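Local coordinates for protein putative angiotensinogen (Lampetra fluviatilis, PDB 5INW) that binds heparin, which promotes its inhibition of thrombin through a template mechanism, as a member of the serpin family of protease inhibitors, at residues T288-R291 and K292-S295; D359-A362 and Y363-M367. The protein carries 1 engineered substitution. All coordinates share one frame; numbering follows the deposited sequence.

Contact 1. Residues T288-R291 and K292-S295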
loop_
_atom_site.group_PDB
_atom_site.type_symbol
_atom_site.label_atom_id
_atom_site.label_comp_id
_atom_site.label_asym_id
_atom_site.label_seq_id
_atom_site.Cartn_x
_atom_site.Cartn_y
_atom_site.Cartn_z
ATOM N N THR A 288 -0.019 8.214 23.221
ATOM C CA THR A 288 1.110 8.828 23.917
ATOM C C THR A 288 1.486 10.090 23.211
ATOM O O THR A 288 1.362 10.174 21.980
ATOM C CB THR A 288 2.403 7.983 23.874
ATOM O OG1 THR A 288 2.076 6.598 23.831
ATOM C CG2 THR A 288 3.299 8.290 25.109
ATOM N N GLN A 289 2.028 11.040 23.970
ATOM C CA GLN A 289 2.687 12.181 23.356
ATOM C C GLN A 289 4.113 11.784 22.930
ATOM O O GLN A 289 4.875 11.284 23.757
ATOM C CB GLN A 289 2.707 13.374 24.307
ATOM C CG GLN A 289 1.344 14.016 24.519
ATOM C CD GLN A 289 0.792 14.672 23.258
ATOM O OE1 GLN A 289 1.534 15.300 22.494
ATOM N NE2 GLN A 289 -0.510 14.512 23.023
ATOM N N ASP A 290 4.453 11.945 21.642
ATOM C CA ASP A 290 5.842 11.875 21.246
ATOM C C ASP A 290 6.456 13.253 21.506
ATOM O O ASP A 290 6.188 14.201 20.752
ATOM C CB ASP A 290 6.008 11.454 19.787
ATOM C CG ASP A 290 7.478 11.094 19.437
ATOM O OD1 ASP A 290 7.719 10.175 18.636
ATOM O OD2 ASP A 290 8.416 11.730 19.981
ATOM N N ARG A 291 7.265 13.354 22.571
ATOM C CA ARG A 291 7.923 14.608 22.933
ATOM C C ARG A 291 8.991 14.945 21.896
ATOM O O ARG A 291 9.086 16.090 21.445
ATOM C CB ARG A 291 8.507 14.571 24.359
ATOM C CG ARG A 291 9.047 15.913 24.885
ATOM C CD ARG A 291 9.505 15.923 26.337
ATOM N NE ARG A 291 10.244 14.741 26.795
ATOM C CZ ARG A 291 11.503 14.425 26.476
ATOM N NH1 ARG A 291 12.220 15.175 25.634
ATOM N NH2 ARG A 291 12.045 13.325 26.991
ATOM N N LYS A 292 9.767 13.947 21.483
ATOM C CA LYS A 292 10.819 14.166 20.487
ATOM C C LYS A 292 10.274 14.723 19.153
ATOM O O LYS A 292 10.928 15.576 18.557
ATOM C CB LYS A 292 11.642 12.879 20.289
ATOM C CG LYS A 292 12.856 12.971 19.360
ATOM C CD LYS A 292 14.021 13.758 19.947
ATOM C CE LYS A 292 15.150 13.898 18.927
ATOM N NZ LYS A 292 16.258 14.798 19.394
ATOM N N LEU A 293 9.074 14.290 18.724
ATOM C CA LEU A 293 8.452 14.703 17.420
ATOM C C LEU A 293 7.263 15.682 17.524
ATOM O O LEU A 293 6.628 15.980 16.504
ATOM C CB LEU A 293 8.029 13.465 16.620
ATOM C CG LEU A 293 9.169 12.533 16.173
ATOM C CD1 LEU A 293 8.607 11.241 15.605
ATOM C CD2 LEU A 293 10.099 13.191 15.155
ATOM N N ARG A 294 6.987 16.175 18.745
ATOM C CA ARG A 294 5.987 17.222 19.001
ATOM C C ARG A 294 4.622 16.909 18.391
ATOM O O ARG A 294 3.983 17.760 17.751
ATOM C CB ARG A 294 6.499 18.574 18.501
ATOM C CG ARG A 294 7.706 19.110 19.263
ATOM C CD ARG A 294 7.943 20.564 18.919
ATOM N NE ARG A 294 9.381 20.814 18.820
ATOM C CZ ARG A 294 10.136 20.487 17.760
ATOM N NH1 ARG A 294 9.620 19.890 16.681
ATOM N NH2 ARG A 294 11.434 20.763 17.772
ATOM N N SER A 295 4.194 15.668 18.621
ATOM C CA SER A 295 3.031 15.094 17.966
ATOM C C SER A 295 2.404 13.995 18.801
ATOM O O SER A 295 3.074 13.317 19.592
ATOM C CB SER A 295 3.435 14.544 16.599
ATOM O OG SER A 295 4.274 13.427 16.742
#
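The carboxylate of D290 lies against L293, its CG 3.7 Å from L293 CB where the two side chains cross obliquely, at the mouth of a beta hairpin that turns through R291-R294. The hairpin joins strands 287-290 and 295-301 of the serpin's small three-stranded antiparallel sheet. D290 and S295 form a hydrogen-bonded antiparallel pair: D290 N gives to S295 O at 2.8 Å, and S295 N returns a longer bond to D290 O at 3.3 Å. R294 shares D290 with S295, which makes a G1 beta bulge; R294, with its positive phi of 52°, is the bulge residue just before the second strand.

The first torsion of D290, with CG trans to the backbone N (chi1 -168°), puts the carboxylate beside its own carbonyl carbon, on the side where the turn comes round to L293. Both carboxylate oxygens are then used: OD1 accepts from W334 NE1 on helix 328-337, the same helix that L293 packs on through W334 and Q330. R291, K292 and R294 sit on the exposed outside of the turn. Across the loop, D290 OD2 takes the backbone N-H of L293 at 2.9 Å, with the nitrogen standing above the carboxylate plane, 64° out of it.

Contact 2. Residues D359-A362 and Y363-M367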
loop_
_atom_site.group_PDB
_atom_site.type_symbol
_atom_site.label_atom_id
_atom_site.label_comp_id
_atom_site.label_asym_id
_atom_site.label_seq_id
_atom_site.Cartn_x
_atom_site.Cartn_y
_atom_site.Cartn_z
ATOM N N ASP A 359 2.382 7.560 -10.568
ATOM C CA ASP A 359 3.250 6.936 -11.559
ATOM C C ASP A 359 4.573 6.811 -10.776
ATOM O O ASP A 359 5.081 7.790 -10.266
ATOM C CB ASP A 359 3.334 7.831 -12.788
ATOM C CG ASP A 359 4.327 7.334 -13.814
ATOM O OD1 ASP A 359 5.532 7.244 -13.510
ATOM O OD2 ASP A 359 3.903 7.065 -14.955
ATOM N N LEU A 360 5.080 5.607 -10.611
ATOM C CA LEU A 360 6.130 5.387 -9.633
ATOM C C LEU A 360 7.528 5.353 -10.247
ATOM O O LEU A 360 8.512 5.122 -9.533
ATOM C CB LEU A 360 5.885 4.060 -8.918
ATOM C CG LEU A 360 4.603 3.909 -8.124
ATOM C CD1 LEU A 360 4.513 2.505 -7.531
ATOM C CD2 LEU A 360 4.573 4.948 -7.038
ATOM N N LYS A 361 7.618 5.579 -11.562
ATOM C CA LYS A 361 8.853 5.358 -12.304
ATOM C C LYS A 361 10.033 6.134 -11.701
ATOM O O LYS A 361 11.082 5.582 -11.426
ATOM C CB LYS A 361 8.626 5.674 -13.777
ATOM C CG LYS A 361 9.894 5.717 -14.602
ATOM C CD LYS A 361 9.649 5.622 -16.104
ATOM C CE LYS A 361 10.846 6.193 -16.870
ATOM N NZ LYS A 361 10.888 5.791 -18.317
ATOM N N ALA A 362 9.823 7.404 -11.445
ATOM C CA ALA A 362 10.846 8.244 -10.883
ATOM C C ALA A 362 11.130 7.922 -9.432
ATOM O O ALA A 362 12.251 8.128 -8.993
ATOM C CB ALA A 362 10.443 9.714 -11.008
ATOM N N TYR A 363 10.128 7.517 -8.661
ATOM C CA TYR A 363 10.402 7.263 -7.251
ATOM C C TYR A 363 11.260 5.994 -7.118
ATOM O O TYR A 363 12.265 5.966 -6.386
ATOM C CB TYR A 363 9.119 7.138 -6.414
ATOM C CG TYR A 363 8.155 8.330 -6.459
ATOM C CD1 TYR A 363 8.590 9.617 -6.194
ATOM C CD2 TYR A 363 6.789 8.146 -6.725
ATOM C CE1 TYR A 363 7.702 10.677 -6.224
ATOM C CE2 TYR A 363 5.905 9.201 -6.765
ATOM C CZ TYR A 363 6.369 10.449 -6.521
ATOM O OH TYR A 363 5.522 11.515 -6.559
ATOM N N LEU A 364 10.878 4.954 -7.849
ATOM C CA LEU A 364 11.580 3.684 -7.783
ATOM C C LEU A 364 12.964 3.854 -8.419
ATOM O O LEU A 364 13.942 3.252 -7.951
ATOM C CB LEU A 364 10.794 2.593 -8.482
ATOM C CG LEU A 364 9.396 2.328 -7.906
ATOM C CD1 LEU A 364 8.524 1.518 -8.866
ATOM C CD2 LEU A 364 9.514 1.634 -6.554
ATOM N N SER A 365 13.051 4.666 -9.474
ATOM C CA SER A 365 14.340 5.026 -10.019
ATOM C C SER A 365 15.270 5.624 -8.958
ATOM O O SER A 365 16.403 5.179 -8.810
ATOM C CB SER A 365 14.177 5.981 -11.199
ATOM O OG SER A 365 13.552 5.317 -12.287
ATOM N N ALA A 366 14.803 6.607 -8.199
ATOM C CA ALA A 366 15.637 7.156 -7.116
ATOM C C ALA A 366 16.030 6.095 -6.078
ATOM O O ALA A 366 17.156 6.103 -5.555
ATOM C CB ALA A 366 14.956 8.314 -6.438
ATOM N N MET A 367 15.121 5.170 -5.786
ATOM C CA MET A 367 15.406 4.124 -4.802
ATOM C C MET A 367 16.366 3.053 -5.301
ATOM O O MET A 367 16.726 2.157 -4.548
ATOM C CB MET A 367 14.109 3.487 -4.334
ATOM C CG MET A 367 13.208 4.463 -3.591
ATOM S SD MET A 367 11.529 3.858 -3.576
ATOM C CE MET A 367 11.740 2.323 -2.661
#
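L360 and L364, one turn apart, pack on the buried side of this helix start, with L360 CB 3.7 Å from L364 CD1. Their backbones are joined by an almost straight bond, L364 N to L360 O at 2.9 Å, with an N-H...O angle of 175°. Both leucines also press on I393 of strand 389-401. Y363 adds a second apolar meeting: L360 CD2 comes to the edge of its ring, near the ring plane, 3.9 Å from Y363 CD2, and the two side chains cross at about a right angle. The Y363 side chain also touches L92 and Q95 of helix 77-96.

The other side is looser and more polar. K361, A362 and A366 are exposed, and what joins the two segments there is mostly backbone, such as A366 N to A362 O at 3.1 Å. S365 is the exception. With OG beside its own backbone N (chi1 -67°), the hydroxyl folds back to donate to K361 O at 2.6 Å. S365 N reaches the same oxygen at 2.9 Å, from the opposite face of the carbonyl plane, so one oxygen is gripped by two donors. With an alanine here, K361 O would probably be left with the backbone bond alone, and the hydroxyl's clasp on the first turn would be lost.

Ahead of the turn, D359 OD1 accepts a weak bond from K361 N, 3.3 Å long. With the leucines on strand 389-401, Y363 on helix 77-96 and K361 and A362 exposed, this is an Asx turn at a helix N-terminus, where strand 345-359 of the serpin fold passes into helix 361-369.

In the fold
Contact 1 closes well before contact 2 opens along the chain, and the two do not touch: their centres are 31 Å apart and their nearest atoms about 21 Å. Contact 1 is the more peripheral, its centre 27 Å from the centre of the chain, against 15 Å for contact 2. One closes a hairpin in the small sheet, backed by helix 328-337; the other starts a helix at the end of strand 345-359, in the large mixed sheet. Strand 405-417, between 389-401 and 238-251, is probably the reactive loop inserted after cleavage, as in other cleaved serpins. Strand 345-359, which leads into contact 2, is the second strand from it, while contact 1 belongs to a separate sheet.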